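Glucose-6-phosphate isomerase (Thermus thermophilus, PDB 1ZZG) probably catalyses the reversible isomerisation of glucose 6-phosphate to fructose 6-phosphate in glycolysis and gluconeogenesis. Local coordinates at residues A[70-75]-A[96-101]; A[178-183]-A[192-197]; A[317-322]-A[336-341]; A[258-263]-A[380-385]. All coordinates share one frame; numbering follows the deposited sequence.

Interaction 1: residues A[70-75]-A[96-101]; sequences VLIGIG and HYLDHV
A beta-alpha-beta unit built from strand 68-72, helix 79-88 and strand 94-98 places these two parallel strands side by side, with 94-98 at one edge of the five-stranded sheet. Three backbone bonds join them. L71 N reaches H96 O at 2.8 Å, nearly along the C=O axis, and L98 N returns to L71 O at 2.9 Å. The third, G73 N to L98 O, is longer at 3.2 Å and bent (138° at the hydrogen), with the donor well above the carbonyl plane; L98 is the centre of an inverse gamma turn. V70, I72, H96 and L98 share one face: CG2 of V70 comes obliquely to H96 CD2, and CG2 of I72 lies alongside L98 CB, 4.1 Å away. L109 of helix 103-112 and F139 of helix 130-147 cover this side. On the other face CD1 of L71 crosses to Y97 CE1 at 3.9 Å, while Y97 OH bonds to E85 of the connecting helix. Further along, I74 CD1 rests on D99 O, and G73 O meets the CA of D99 at 3.2 Å as a CA-H...O contact. D99 OD2 makes salt bridges to K82 and to K290 of the second subunit, so the carboxylate is likely to stay ionised, and the loop that follows strand 94-98 is tied directly to the second subunit.

Interaction 2: residues A[178-183]-A[192-197]; sequences FAIPKE and SPVGLL
P193 CB presses on F178 CB at 3.6 Å, and the proline's CD lies 3.3 Å from A179 O, so the first turn of the helix sits directly against the end of the strand. The phenyl ring of F178, its CG anti to the carbonyl carbon (chi1 -76°), crosses L197 at about a right angle: CE2 touches L197 CD1 at 3.7 Å and CD2 touches L197 CD2. I180 meets V194 obliquely, its CD1 3.6 Å from V194 CG2. Replacing F178 by an alanine would remove the ring that reaches L197 and would probably loosen the packing of this helix on the sheet edge. S192, whose CB also touches P181 CD, sets the helix start: its OG accepts from V194 N at 3.2 Å as an N-cap and also bonds to S189 O, while S192 O takes two bonds, from G195 N and L196 N. Beyond that, V56 of helix 52-61 touches the F178 side chain and Y59 touches L197; V156 of the adjoining strand 155-159 meets both. The result is a layered alpha/beta arrangement, with strand 176-179 as an outermost strand of the parallel sheet and a capped helix, 193-201, laid against it, as expected of a SIS-type domain.

Interaction 3: residues A[317-322]-A[336-341]; sequences LEDVEI and GKTLFQ
The carboxylate of D319 and the hydroxyl of T338 meet with their side chains crossing at about a right angle. T338 OG1, held between its own backbone N and carbonyl carbon (chi1 69°), donates to D319 OD2 at 2.7 Å from above the carboxylate plane. The other oxygen, D319 OD1, takes two N-H groups: F340 N comes in on its syn lone pair at 3.1 Å, and V320 N, only one residue along, reaches it from above the plane at 2.6 Å. Three donors thus fix the rotation of the carboxylate, and with the beginning of a helix beside it the group is likely to remain negatively charged. Behind this polar knot, V320 and L339 lie side by side and point the same way, V320 CB against L339 CD1 at 3.7 Å. I322 instead crosses L339 at about a right angle, its CG1 touching L339 CD2 at 3.8 Å. Between the side chains the two backbones run antiparallel around a single bridge, E321 with T338. Here L339 N bonds to V320 O, I322 N to K337 O at 2.8 Å and G336 N to I322 O at 3.0 Å, each donor lying nearly along the C=O axis. V320 and I322 also pack on L107 and A137 of the second subunit. The whole is the neck of a loop that leads into helix 339-356, whose N terminus is closed by a capping box: Q341 N bonds to T338 OG1 and T338 N to Q341 OE1, with D319 binding the cap hydroxyl from outside the helix.

Interaction 4: residues A[258-263]-A[380-385]; sequences PSWFVQ and HLMWQT
Apolar packing carries this contact between helical segments 258-263 and 380-385, whose axes pass 11.2 Å apart at 21°; no hydrogen bond crosses it. The first touch comes at W260. With CG anti to the backbone N (chi1 171°), its indole extends toward the second helix and meets it at the rim of the six-membered ring: CZ3 stands 4.0 Å from L381 CD1, which lies in the ring plane, and CZ2 is 4.0 Å from M382 CG, also at the edge. A serine in place of W260 would lose both edge contacts and would probably leave L381 and M382 less well packed. F261 follows, again with CG anti to the backbone N. Its CD1 touches the same L381 CD1 at 4.0 Å, so this one methyl group touches both aromatic side chains, and F261 CE1 lies 3.9 Å from Q384 NE2. That amide meets the ring edge with the planes 89° apart, while Q384 OE1 is held by T232. Next, V262 turns to A283 and P285 of strand 278-287, and Q263 NE2 bonds to E267, the predicted proton donor. L264, one turn on from W260, packs on L381, M382 and T385 and so continues the interface. Helix 257-269 lies between strand 278-287, at V262, and helix 371-391, at W260 and F261, with F247 of strand 244-249 stacked on the F261 ring. Helix 228-238 meets helix 371-391 at Q384.

From the N terminus, interaction 1 comes first and closes the 20-residue connection containing helix 79-88. Interaction 2 follows in series, closing the short loop 184-191 at the other edge of the same parallel sheet. Interaction 4 opens at 258-263 and closes only after 116 intervening residues, joining two helices near the centre of the chain. Nested inside that long span, interaction 3 closes the 13-residue loop 323-335, its centre about 27 Å from the centre of the chain; no pair crosses. Interactions 1 and 4 touch where G75 C lies 3.3 Å from Q263 OE1, so the loop leaving strand 68-72 packs on helix 257-269 there. Interactions 1, 3 and 4 all touch the second subunit.

Interaction 1: residues A[70-75]-A[96-101]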
loop_
_atom_site.group_PDB
_atom_site.type_symbol
_atom_site.label_atom_id
_atom_site.label_comp_id
_atom_site.label_asym_id
_atom_site.label_seq_id
_atom_site.Cartn_x
_atom_site.Cartn_y
_atom_site.Cartn_z
ATOM N N VAL A 70 3.536 -9.526 18.177
ATOM C CA VAL A 70 4.471 -9.498 17.054
ATOM C C VAL A 70 4.209 -10.691 16.136
ATOM O O VAL A 70 4.504 -11.835 16.489
ATOM C CB VAL A 70 5.952 -9.550 17.537
ATOM C CG1 VAL A 70 6.893 -9.636 16.338
ATOM C CG2 VAL A 70 6.273 -8.312 18.384
ATOM N N LEU A 71 3.649 -10.426 14.961
ATOM C CA LEU A 71 3.371 -11.505 14.024
ATOM C C LEU A 71 4.520 -11.643 13.036
ATOM O O LEU A 71 4.746 -10.763 12.208
ATOM C CB LEU A 71 2.061 -11.242 13.268
ATOM C CG LEU A 71 1.375 -12.441 12.590
ATOM C CD1 LEU A 71 0.029 -11.977 12.025
ATOM C CD2 LEU A 71 2.259 -13.029 11.485
ATOM N N ILE A 72 5.260 -12.740 13.138
ATOM C CA ILE A 72 6.369 -12.982 12.226
ATOM C C ILE A 72 5.817 -13.868 11.117
ATOM O O ILE A 72 5.612 -15.071 11.306
ATOM C CB ILE A 72 7.555 -13.697 12.923
ATOM C CG1 ILE A 72 7.977 -12.917 14.176
ATOM C CG2 ILE A 72 8.726 -13.812 11.946
ATOM C CD1 ILE A 72 9.233 -13.447 14.880
ATOM N N GLY A 73 5.552 -13.259 9.965
ATOM C CA GLY A 73 4.997 -14.008 8.854
ATOM C C GLY A 73 4.985 -13.144 7.615
ATOM O O GLY A 73 5.065 -11.913 7.701
ATOM N N ILE A 74 4.852 -13.775 6.457
ATOM C CA ILE A 74 4.882 -13.019 5.223
ATOM C C ILE A 74 3.893 -13.561 4.193
ATOM O O ILE A 74 3.504 -14.726 4.244
ATOM C CB ILE A 74 6.330 -13.029 4.677
ATOM C CG1 ILE A 74 6.535 -11.899 3.669
ATOM C CG2 ILE A 74 6.649 -14.383 4.060
ATOM C CD1 ILE A 74 7.997 -11.684 3.337
ATOM N N GLY A 75 3.473 -12.704 3.268
ATOM C CA GLY A 75 2.529 -13.130 2.255
ATOM C C GLY A 75 1.203 -13.594 2.838
ATOM O O GLY A 75 0.513 -12.837 3.517
ATOM N N HIS A 96 2.630 -5.687 15.540
ATOM C CA HIS A 96 3.877 -5.429 14.823
ATOM C C HIS A 96 4.054 -6.586 13.855
ATOM O O HIS A 96 4.018 -7.749 14.255
ATOM C CB HIS A 96 5.032 -5.374 15.822
ATOM C CG HIS A 96 4.763 -4.477 16.990
ATOM N ND1 HIS A 96 4.807 -3.103 16.899
ATOM C CD2 HIS A 96 4.390 -4.758 18.262
ATOM C CE1 HIS A 96 4.470 -2.575 18.063
ATOM N NE2 HIS A 96 4.211 -3.557 18.907
ATOM N N TYR A 97 4.252 -6.266 12.583
ATOM C CA TYR A 97 4.368 -7.295 11.561
ATOM C C TYR A 97 5.758 -7.454 10.968
ATOM O O TYR A 97 6.281 -6.543 10.321
ATOM C CB TYR A 97 3.363 -6.996 10.440
ATOM C CG TYR A 97 1.921 -6.973 10.910
ATOM C CD1 TYR A 97 1.149 -8.136 10.906
ATOM C CD2 TYR A 97 1.344 -5.801 11.404
ATOM C CE1 TYR A 97 -0.159 -8.138 11.384
ATOM C CE2 TYR A 97 0.024 -5.793 11.885
ATOM C CZ TYR A 97 -0.718 -6.967 11.872
ATOM O OH TYR A 97 -2.010 -6.984 12.355
ATOM N N LEU A 98 6.361 -8.615 11.201
ATOM C CA LEU A 98 7.672 -8.897 10.643
ATOM C C LEU A 98 7.443 -9.643 9.331
ATOM O O LEU A 98 7.517 -10.876 9.269
ATOM C CB LEU A 98 8.517 -9.746 11.596
ATOM C CG LEU A 98 9.727 -9.003 12.171
ATOM C CD1 LEU A 98 9.242 -8.001 13.228
ATOM C CD2 LEU A 98 10.719 -9.997 12.789
ATOM N N ASP A 99 7.127 -8.866 8.297
ATOM C CA ASP A 99 6.875 -9.376 6.951
ATOM C C ASP A 99 8.005 -8.855 6.070
ATOM O O ASP A 99 7.808 -8.492 4.909
ATOM C CB ASP A 99 5.528 -8.854 6.444
ATOM C CG ASP A 99 5.447 -7.335 6.456
ATOM O OD1 ASP A 99 6.301 -6.702 7.116
ATOM O OD2 ASP A 99 4.529 -6.771 5.813
ATOM N N HIS A 100 9.199 -8.817 6.649
ATOM C CA HIS A 100 10.377 -8.321 5.951
ATOM C C HIS A 100 11.593 -8.722 6.784
ATOM O O HIS A 100 11.451 -9.253 7.892
ATOM C CB HIS A 100 10.300 -6.801 5.871
ATOM C CG HIS A 100 10.429 -6.141 7.205
ATOM N ND1 HIS A 100 11.651 -5.886 7.790
ATOM C CD2 HIS A 100 9.493 -5.762 8.107
ATOM C CE1 HIS A 100 11.460 -5.380 8.995
ATOM N NE2 HIS A 100 10.160 -5.295 9.212
ATOM N N VAL A 101 12.786 -8.461 6.262
ATOM C CA VAL A 101 14.003 -8.804 6.983
ATOM C C VAL A 101 15.006 -7.652 7.053
ATOM O O VAL A 101 16.197 -7.878 7.255
ATOM C CB VAL A 101 14.685 -10.041 6.352
ATOM C CG1 VAL A 101 13.817 -11.278 6.570
ATOM C CG2 VAL A 101 14.895 -9.815 4.864
#

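Interaction 2: residues A[178-183]-A[192-197]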
loop_
_atom_site.group_PDB
_atom_site.type_symbol
_atom_site.label_atom_id
_atom_site.label_comp_id
_atom_site.label_asym_id
_atom_site.label_seq_id
_atom_site.Cartn_x
_atom_site.Cartn_y
_atom_site.Cartn_z
ATOM N N PHE A 178 -1.180 -23.582 16.733
ATOM C CA PHE A 178 -2.458 -23.608 16.053
ATOM C C PHE A 178 -2.182 -24.158 14.669
ATOM O O PHE A 178 -1.066 -24.048 14.163
ATOM C CB PHE A 178 -3.046 -22.199 15.991
ATOM C CG PHE A 178 -3.625 -21.734 17.296
ATOM C CD1 PHE A 178 -4.883 -22.167 17.705
ATOM C CD2 PHE A 178 -2.914 -20.867 18.117
ATOM C CE1 PHE A 178 -5.427 -21.739 18.910
ATOM C CE2 PHE A 178 -3.445 -20.430 19.325
ATOM C CZ PHE A 178 -4.706 -20.866 19.723
ATOM N N ALA A 179 -3.204 -24.741 14.054
ATOM C CA ALA A 179 -3.033 -25.359 12.756
ATOM C C ALA A 179 -3.623 -24.661 11.544
ATOM O O ALA A 179 -4.724 -24.116 11.585
ATOM C CB ALA A 179 -3.571 -26.789 12.811
ATOM N N ILE A 180 -2.855 -24.679 10.462
ATOM C CA ILE A 180 -3.323 -24.164 9.190
ATOM C C ILE A 180 -3.666 -25.495 8.519
ATOM O O ILE A 180 -2.786 -26.339 8.311
ATOM C CB ILE A 180 -2.214 -23.469 8.383
ATOM C CG1 ILE A 180 -1.790 -22.178 9.086
ATOM C CG2 ILE A 180 -2.717 -23.164 6.968
ATOM C CD1 ILE A 180 -0.621 -21.468 8.403
ATOM N N PRO A 181 -4.953 -25.719 8.213
ATOM C CA PRO A 181 -5.371 -26.970 7.574
ATOM C C PRO A 181 -4.557 -27.312 6.329
ATOM O O PRO A 181 -4.219 -26.443 5.527
ATOM C CB PRO A 181 -6.841 -26.721 7.247
ATOM C CG PRO A 181 -7.267 -25.765 8.312
ATOM C CD PRO A 181 -6.100 -24.814 8.393
ATOM N N LYS A 182 -4.252 -28.594 6.179
ATOM C CA LYS A 182 -3.492 -29.071 5.033
ATOM C C LYS A 182 -4.076 -28.569 3.710
ATOM O O LYS A 182 -3.341 -28.116 2.830
ATOM C CB LYS A 182 -3.472 -30.602 5.034
ATOM C CG LYS A 182 -2.693 -31.206 3.878
ATOM C CD LYS A 182 -2.777 -32.727 3.893
ATOM C CE LYS A 182 -1.983 -33.323 2.742
ATOM N NZ LYS A 182 -2.146 -34.803 2.661
ATOM N N GLU A 183 -5.397 -28.646 3.577
ATOM C CA GLU A 183 -6.074 -28.222 2.345
ATOM C C GLU A 183 -6.289 -26.711 2.205
ATOM O O GLU A 183 -6.998 -26.264 1.297
ATOM C CB GLU A 183 -7.426 -28.934 2.215
ATOM C CG GLU A 183 -7.349 -30.457 2.105
ATOM C CD GLU A 183 -6.512 -30.935 0.926
ATOM O OE1 GLU A 183 -6.474 -30.237 -0.111
ATOM O OE2 GLU A 183 -5.902 -32.022 1.027
ATOM N N SER A 192 -8.465 -18.914 8.970
ATOM C CA SER A 192 -7.962 -20.023 9.776
ATOM C C SER A 192 -7.327 -19.298 10.972
ATOM O O SER A 192 -7.468 -18.078 11.099
ATOM C CB SER A 192 -6.903 -20.823 9.010
ATOM O OG SER A 192 -5.669 -20.130 8.928
ATOM N N PRO A 193 -6.645 -20.025 11.874
ATOM C CA PRO A 193 -6.041 -19.313 13.005
ATOM C C PRO A 193 -5.079 -18.199 12.563
ATOM O O PRO A 193 -4.775 -17.296 13.346
ATOM C CB PRO A 193 -5.347 -20.428 13.782
ATOM C CG PRO A 193 -6.277 -21.597 13.559
ATOM C CD PRO A 193 -6.573 -21.484 12.072
ATOM N N VAL A 194 -4.610 -18.267 11.316
ATOM C CA VAL A 194 -3.706 -17.251 10.768
ATOM C C VAL A 194 -4.288 -15.870 11.065
ATOM O O VAL A 194 -3.583 -14.972 11.518
ATOM C CB VAL A 194 -3.543 -17.389 9.233
ATOM C CG1 VAL A 194 -2.823 -16.167 8.667
ATOM C CG2 VAL A 194 -2.767 -18.650 8.900
ATOM N N GLY A 195 -5.582 -15.712 10.807
ATOM C CA GLY A 195 -6.233 -14.442 11.071
ATOM C C GLY A 195 -7.015 -14.432 12.378
ATOM O O GLY A 195 -7.110 -13.399 13.038
ATOM N N LEU A 196 -7.570 -15.578 12.765
ATOM C CA LEU A 196 -8.363 -15.643 13.993
ATOM C C LEU A 196 -7.573 -15.346 15.262
ATOM O O LEU A 196 -8.061 -14.626 16.137
ATOM C CB LEU A 196 -9.044 -17.004 14.122
ATOM C CG LEU A 196 -9.994 -17.325 12.965
ATOM C CD1 LEU A 196 -10.613 -18.686 13.188
ATOM C CD2 LEU A 196 -11.061 -16.240 12.853
ATOM N N LEU A 197 -6.360 -15.883 15.365
ATOM C CA LEU A 197 -5.545 -15.655 16.553
ATOM C C LEU A 197 -5.259 -14.162 16.769
ATOM O O LEU A 197 -5.578 -13.612 17.822
ATOM C CB LEU A 197 -4.230 -16.441 16.470
ATOM C CG LEU A 197 -3.360 -16.321 17.730
ATOM C CD1 LEU A 197 -4.155 -16.789 18.956
ATOM C CD2 LEU A 197 -2.093 -17.147 17.565
#

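Interaction 3: residues A[317-322]-A[336-341]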
loop_
_atom_site.group_PDB
_atom_site.type_symbol
_atom_site.label_atom_id
_atom_site.label_comp_id
_atom_site.label_asym_id
_atom_site.label_seq_id
_atom_site.Cartn_x
_atom_site.Cartn_y
_atom_site.Cartn_z
ATOM N N LEU A 317 -20.261 3.038 11.574
ATOM C CA LEU A 317 -20.600 2.372 12.822
ATOM C C LEU A 317 -20.852 3.487 13.836
ATOM O O LEU A 317 -21.706 3.372 14.710
ATOM C CB LEU A 317 -19.456 1.466 13.286
ATOM C CG LEU A 317 -19.112 0.320 12.330
ATOM C CD1 LEU A 317 -18.074 -0.585 12.981
ATOM C CD2 LEU A 317 -20.378 -0.476 11.992
ATOM N N GLU A 318 -20.090 4.569 13.698
ATOM C CA GLU A 318 -20.215 5.745 14.550
ATOM C C GLU A 318 -19.728 6.916 13.707
ATOM O O GLU A 318 -18.555 6.982 13.332
ATOM C CB GLU A 318 -19.375 5.608 15.823
ATOM C CG GLU A 318 -19.419 6.856 16.695
ATOM C CD GLU A 318 -18.839 6.650 18.082
ATOM O OE1 GLU A 318 -17.808 5.954 18.217
ATOM O OE2 GLU A 318 -19.408 7.208 19.044
ATOM N N ASP A 319 -20.644 7.831 13.405
ATOM C CA ASP A 319 -20.350 8.979 12.562
ATOM C C ASP A 319 -19.859 10.212 13.318
ATOM O O ASP A 319 -19.830 10.241 14.548
ATOM C CB ASP A 319 -21.599 9.340 11.754
ATOM C CG ASP A 319 -21.270 9.928 10.400
ATOM O OD1 ASP A 319 -20.116 10.354 10.193
ATOM O OD2 ASP A 319 -22.169 9.967 9.541
ATOM N N VAL A 320 -19.476 11.234 12.561
ATOM C CA VAL A 320 -18.983 12.481 13.131
ATOM C C VAL A 320 -19.517 13.668 12.350
ATOM O O VAL A 320 -19.333 13.756 11.132
ATOM C CB VAL A 320 -17.447 12.554 13.089
ATOM C CG1 VAL A 320 -16.984 13.947 13.503
ATOM C CG2 VAL A 320 -16.855 11.503 13.994
ATOM N N GLU A 321 -20.178 14.584 13.045
ATOM C CA GLU A 321 -20.706 15.762 12.378
ATOM C C GLU A 321 -19.568 16.759 12.205
ATOM O O GLU A 321 -18.778 16.972 13.124
ATOM C CB GLU A 321 -21.831 16.401 13.200
ATOM C CG GLU A 321 -22.554 17.518 12.455
ATOM C CD GLU A 321 -23.738 18.073 13.220
ATOM O OE1 GLU A 321 -24.579 17.274 13.689
ATOM O OE2 GLU A 321 -23.831 19.311 13.341
ATOM N N ILE A 322 -19.478 17.346 11.016
ATOM C CA ILE A 322 -18.447 18.334 10.730
ATOM C C ILE A 322 -18.923 19.656 11.336
ATOM O O ILE A 322 -19.899 20.249 10.872
ATOM C CB ILE A 322 -18.243 18.507 9.206
ATOM C CG1 ILE A 322 -17.842 17.164 8.577
ATOM C CG2 ILE A 322 -17.165 19.556 8.939
ATOM C CD1 ILE A 322 -17.844 17.170 7.065
ATOM N N GLY A 336 -22.369 20.939 9.224
ATOM C CA GLY A 336 -23.655 20.281 9.367
ATOM C C GLY A 336 -23.678 18.880 8.789
ATOM O O GLY A 336 -24.422 18.026 9.266
ATOM N N LYS A 337 -22.876 18.643 7.756
ATOM C CA LYS A 337 -22.797 17.320 7.135
ATOM C C LYS A 337 -21.926 16.452 8.036
ATOM O O LYS A 337 -21.254 16.972 8.925
ATOM C CB LYS A 337 -22.140 17.407 5.754
ATOM C CG LYS A 337 -22.665 18.527 4.867
ATOM C CD LYS A 337 -24.155 18.395 4.605
ATOM C CE LYS A 337 -24.649 19.533 3.724
ATOM N NZ LYS A 337 -26.131 19.537 3.600
ATOM N N THR A 338 -21.932 15.140 7.805
ATOM C CA THR A 338 -21.114 14.222 8.601
ATOM C C THR A 338 -19.910 13.736 7.786
ATOM O O THR A 338 -19.883 13.859 6.560
ATOM C CB THR A 338 -21.914 12.975 9.052
ATOM O OG1 THR A 338 -22.201 12.149 7.915
ATOM C CG2 THR A 338 -23.221 13.387 9.721
ATOM N N LEU A 339 -18.914 13.188 8.474
ATOM C CA LEU A 339 -17.728 12.680 7.797
ATOM C C LEU A 339 -18.103 11.516 6.885
ATOM O O LEU A 339 -17.633 11.435 5.749
ATOM C CB LEU A 339 -16.670 12.231 8.816
ATOM C CG LEU A 339 -15.946 13.364 9.558
ATOM C CD1 LEU A 339 -14.866 12.795 10.464
ATOM C CD2 LEU A 339 -15.332 14.315 8.546
ATOM N N PHE A 340 -18.952 10.616 7.371
ATOM C CA PHE A 340 -19.354 9.488 6.536
ATOM C C PHE A 340 -20.143 9.986 5.329
ATOM O O PHE A 340 -20.015 9.455 4.224
ATOM C CB PHE A 340 -20.218 8.497 7.307
ATOM C CG PHE A 340 -20.520 7.252 6.524
ATOM C CD1 PHE A 340 -19.607 6.198 6.490
ATOM C CD2 PHE A 340 -21.676 7.163 5.753
ATOM C CE1 PHE A 340 -19.838 5.076 5.698
ATOM C CE2 PHE A 340 -21.917 6.046 4.954
ATOM C CZ PHE A 340 -20.995 5.001 4.927
ATOM N N GLN A 341 -20.969 11.003 5.548
ATOM C CA GLN A 341 -21.767 11.577 4.469
ATOM C C GLN A 341 -20.827 12.041 3.356
ATOM O O GLN A 341 -21.109 11.862 2.170
ATOM C CB GLN A 341 -22.577 12.762 4.994
ATOM C CG GLN A 341 -23.658 13.256 4.052
ATOM C CD GLN A 341 -24.406 14.449 4.618
ATOM O OE1 GLN A 341 -24.372 14.703 5.826
ATOM N NE2 GLN A 341 -25.100 15.180 3.750
#

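Interaction 4: residues A[258-263]-A[380-385]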
loop_
_atom_site.group_PDB
_atom_site.type_symbol
_atom_site.label_atom_id
_atom_site.label_comp_id
_atom_site.label_asym_id
_atom_site.label_seq_id
_atom_site.Cartn_x
_atom_site.Cartn_y
_atom_site.Cartn_z
ATOM N N PRO A 258 -6.933 -4.076 0.178
ATOM C CA PRO A 258 -6.474 -4.151 -1.215
ATOM C C PRO A 258 -5.223 -5.012 -1.404
ATOM O O PRO A 258 -5.144 -5.788 -2.355
ATOM C CB PRO A 258 -6.244 -2.686 -1.581
ATOM C CG PRO A 258 -7.317 -1.989 -0.784
ATOM C CD PRO A 258 -7.177 -2.675 0.568
ATOM N N SER A 259 -4.255 -4.887 -0.500
ATOM C CA SER A 259 -3.030 -5.678 -0.605
ATOM C C SER A 259 -3.340 -7.163 -0.523
ATOM O O SER A 259 -2.737 -7.973 -1.231
ATOM C CB SER A 259 -2.041 -5.305 0.498
ATOM O OG SER A 259 -1.476 -4.033 0.265
ATOM N N TRP A 260 -4.274 -7.519 0.351
ATOM C CA TRP A 260 -4.676 -8.915 0.508
ATOM C C TRP A 260 -5.280 -9.426 -0.802
ATOM O O TRP A 260 -4.986 -10.545 -1.241
ATOM C CB TRP A 260 -5.710 -9.044 1.631
ATOM C CG TRP A 260 -6.331 -10.406 1.725
ATOM C CD1 TRP A 260 -5.801 -11.519 2.321
ATOM C CD2 TRP A 260 -7.587 -10.807 1.168
ATOM N NE1 TRP A 260 -6.653 -12.592 2.167
ATOM C CE2 TRP A 260 -7.756 -12.183 1.463
ATOM C CE3 TRP A 260 -8.588 -10.138 0.448
ATOM C CZ2 TRP A 260 -8.888 -12.902 1.059
ATOM C CZ3 TRP A 260 -9.720 -10.855 0.046
ATOM C CH2 TRP A 260 -9.857 -12.224 0.354
ATOM N N PHE A 261 -6.122 -8.608 -1.428
ATOM C CA PHE A 261 -6.752 -9.012 -2.683
ATOM C C PHE A 261 -5.736 -9.149 -3.810
ATOM O O PHE A 261 -5.835 -10.051 -4.652
ATOM C CB PHE A 261 -7.827 -8.015 -3.115
ATOM C CG PHE A 261 -8.425 -8.341 -4.457
ATOM C CD1 PHE A 261 -9.247 -9.458 -4.614
ATOM C CD2 PHE A 261 -8.094 -7.591 -5.581
ATOM C CE1 PHE A 261 -9.725 -9.826 -5.873
ATOM C CE2 PHE A 261 -8.563 -7.949 -6.843
ATOM C CZ PHE A 261 -9.380 -9.071 -6.989
ATOM N N VAL A 262 -4.761 -8.244 -3.837
ATOM C CA VAL A 262 -3.732 -8.292 -4.864
ATOM C C VAL A 262 -2.995 -9.638 -4.836
ATOM O O VAL A 262 -2.761 -10.232 -5.888
ATOM C CB VAL A 262 -2.742 -7.111 -4.711
ATOM C CG1 VAL A 262 -1.574 -7.276 -5.671
ATOM C CG2 VAL A 262 -3.461 -5.802 -5.019
ATOM N N GLN A 263 -2.631 -10.126 -3.649
ATOM C CA GLN A 263 -1.968 -11.426 -3.581
ATOM C C GLN A 263 -2.943 -12.517 -4.005
ATOM O O GLN A 263 -2.587 -13.426 -4.753
ATOM C CB GLN A 263 -1.473 -11.772 -2.169
ATOM C CG GLN A 263 -1.122 -13.261 -2.070
ATOM C CD GLN A 263 -0.528 -13.688 -0.744
ATOM O OE1 GLN A 263 -0.901 -13.181 0.307
ATOM N NE2 GLN A 263 0.386 -14.653 -0.790
ATOM N N HIS A 380 -16.209 -14.038 -0.467
ATOM C CA HIS A 380 -16.797 -13.820 -1.790
ATOM C C HIS A 380 -15.691 -13.734 -2.835
ATOM O O HIS A 380 -15.796 -14.317 -3.915
ATOM C CB HIS A 380 -17.605 -12.512 -1.792
ATOM C CG HIS A 380 -17.991 -12.032 -3.159
ATOM N ND1 HIS A 380 -19.292 -12.047 -3.616
ATOM C CD2 HIS A 380 -17.245 -11.511 -4.165
ATOM C CE1 HIS A 380 -19.329 -11.559 -4.844
ATOM N NE2 HIS A 380 -18.101 -11.226 -5.200
ATOM N N LEU A 381 -14.636 -12.988 -2.515
ATOM C CA LEU A 381 -13.521 -12.814 -3.437
ATOM C C LEU A 381 -12.738 -14.101 -3.640
ATOM O O LEU A 381 -12.230 -14.359 -4.735
ATOM C CB LEU A 381 -12.605 -11.690 -2.950
ATOM C CG LEU A 381 -13.301 -10.324 -3.030
ATOM C CD1 LEU A 381 -12.492 -9.271 -2.295
ATOM C CD2 LEU A 381 -13.496 -9.937 -4.494
ATOM N N MET A 382 -12.638 -14.917 -2.595
ATOM C CA MET A 382 -11.930 -16.176 -2.737
ATOM C C MET A 382 -12.711 -17.071 -3.702
ATOM O O MET A 382 -12.111 -17.753 -4.529
ATOM C CB MET A 382 -11.733 -16.844 -1.370
ATOM C CG MET A 382 -10.655 -16.148 -0.542
ATOM S SD MET A 382 -10.215 -16.951 1.031
ATOM C CE MET A 382 -11.316 -16.096 2.167
ATOM N N TRP A 383 -14.042 -17.055 -3.609
ATOM C CA TRP A 383 -14.871 -17.850 -4.516
ATOM C C TRP A 383 -14.717 -17.306 -5.932
ATOM O O TRP A 383 -14.544 -18.064 -6.886
ATOM C CB TRP A 383 -16.347 -17.789 -4.122
ATOM C CG TRP A 383 -16.737 -18.769 -3.077
ATOM C CD1 TRP A 383 -16.935 -18.519 -1.750
ATOM C CD2 TRP A 383 -17.006 -20.165 -3.270
ATOM N NE1 TRP A 383 -17.319 -19.674 -1.101
ATOM C CE2 TRP A 383 -17.369 -20.698 -2.011
ATOM C CE3 TRP A 383 -16.978 -21.017 -4.385
ATOM C CZ2 TRP A 383 -17.703 -22.045 -1.833
ATOM C CZ3 TRP A 383 -17.314 -22.364 -4.208
ATOM C CH2 TRP A 383 -17.669 -22.860 -2.940
ATOM N N GLN A 384 -14.805 -15.986 -6.058
ATOM C CA GLN A 384 -14.652 -15.328 -7.351
ATOM C C GLN A 384 -13.368 -15.811 -7.996
ATOM O O GLN A 384 -13.351 -16.198 -9.159
ATOM C CB GLN A 384 -14.577 -13.813 -7.162
ATOM C CG GLN A 384 -14.033 -13.053 -8.361
ATOM C CD GLN A 384 -13.913 -11.569 -8.083
ATOM O OE1 GLN A 384 -14.914 -10.883 -7.885
ATOM N NE2 GLN A 384 -12.679 -11.065 -8.056
ATOM N N THR A 385 -12.291 -15.789 -7.218
ATOM C CA THR A 385 -10.987 -16.213 -7.700
ATOM C C THR A 385 -10.952 -17.694 -8.084
ATOM O O THR A 385 -10.388 -18.056 -9.123
ATOM C CB THR A 385 -9.908 -15.919 -6.640
ATOM O OG1 THR A 385 -9.919 -14.517 -6.331
ATOM C CG2 THR A 385 -8.534 -16.312 -7.156
#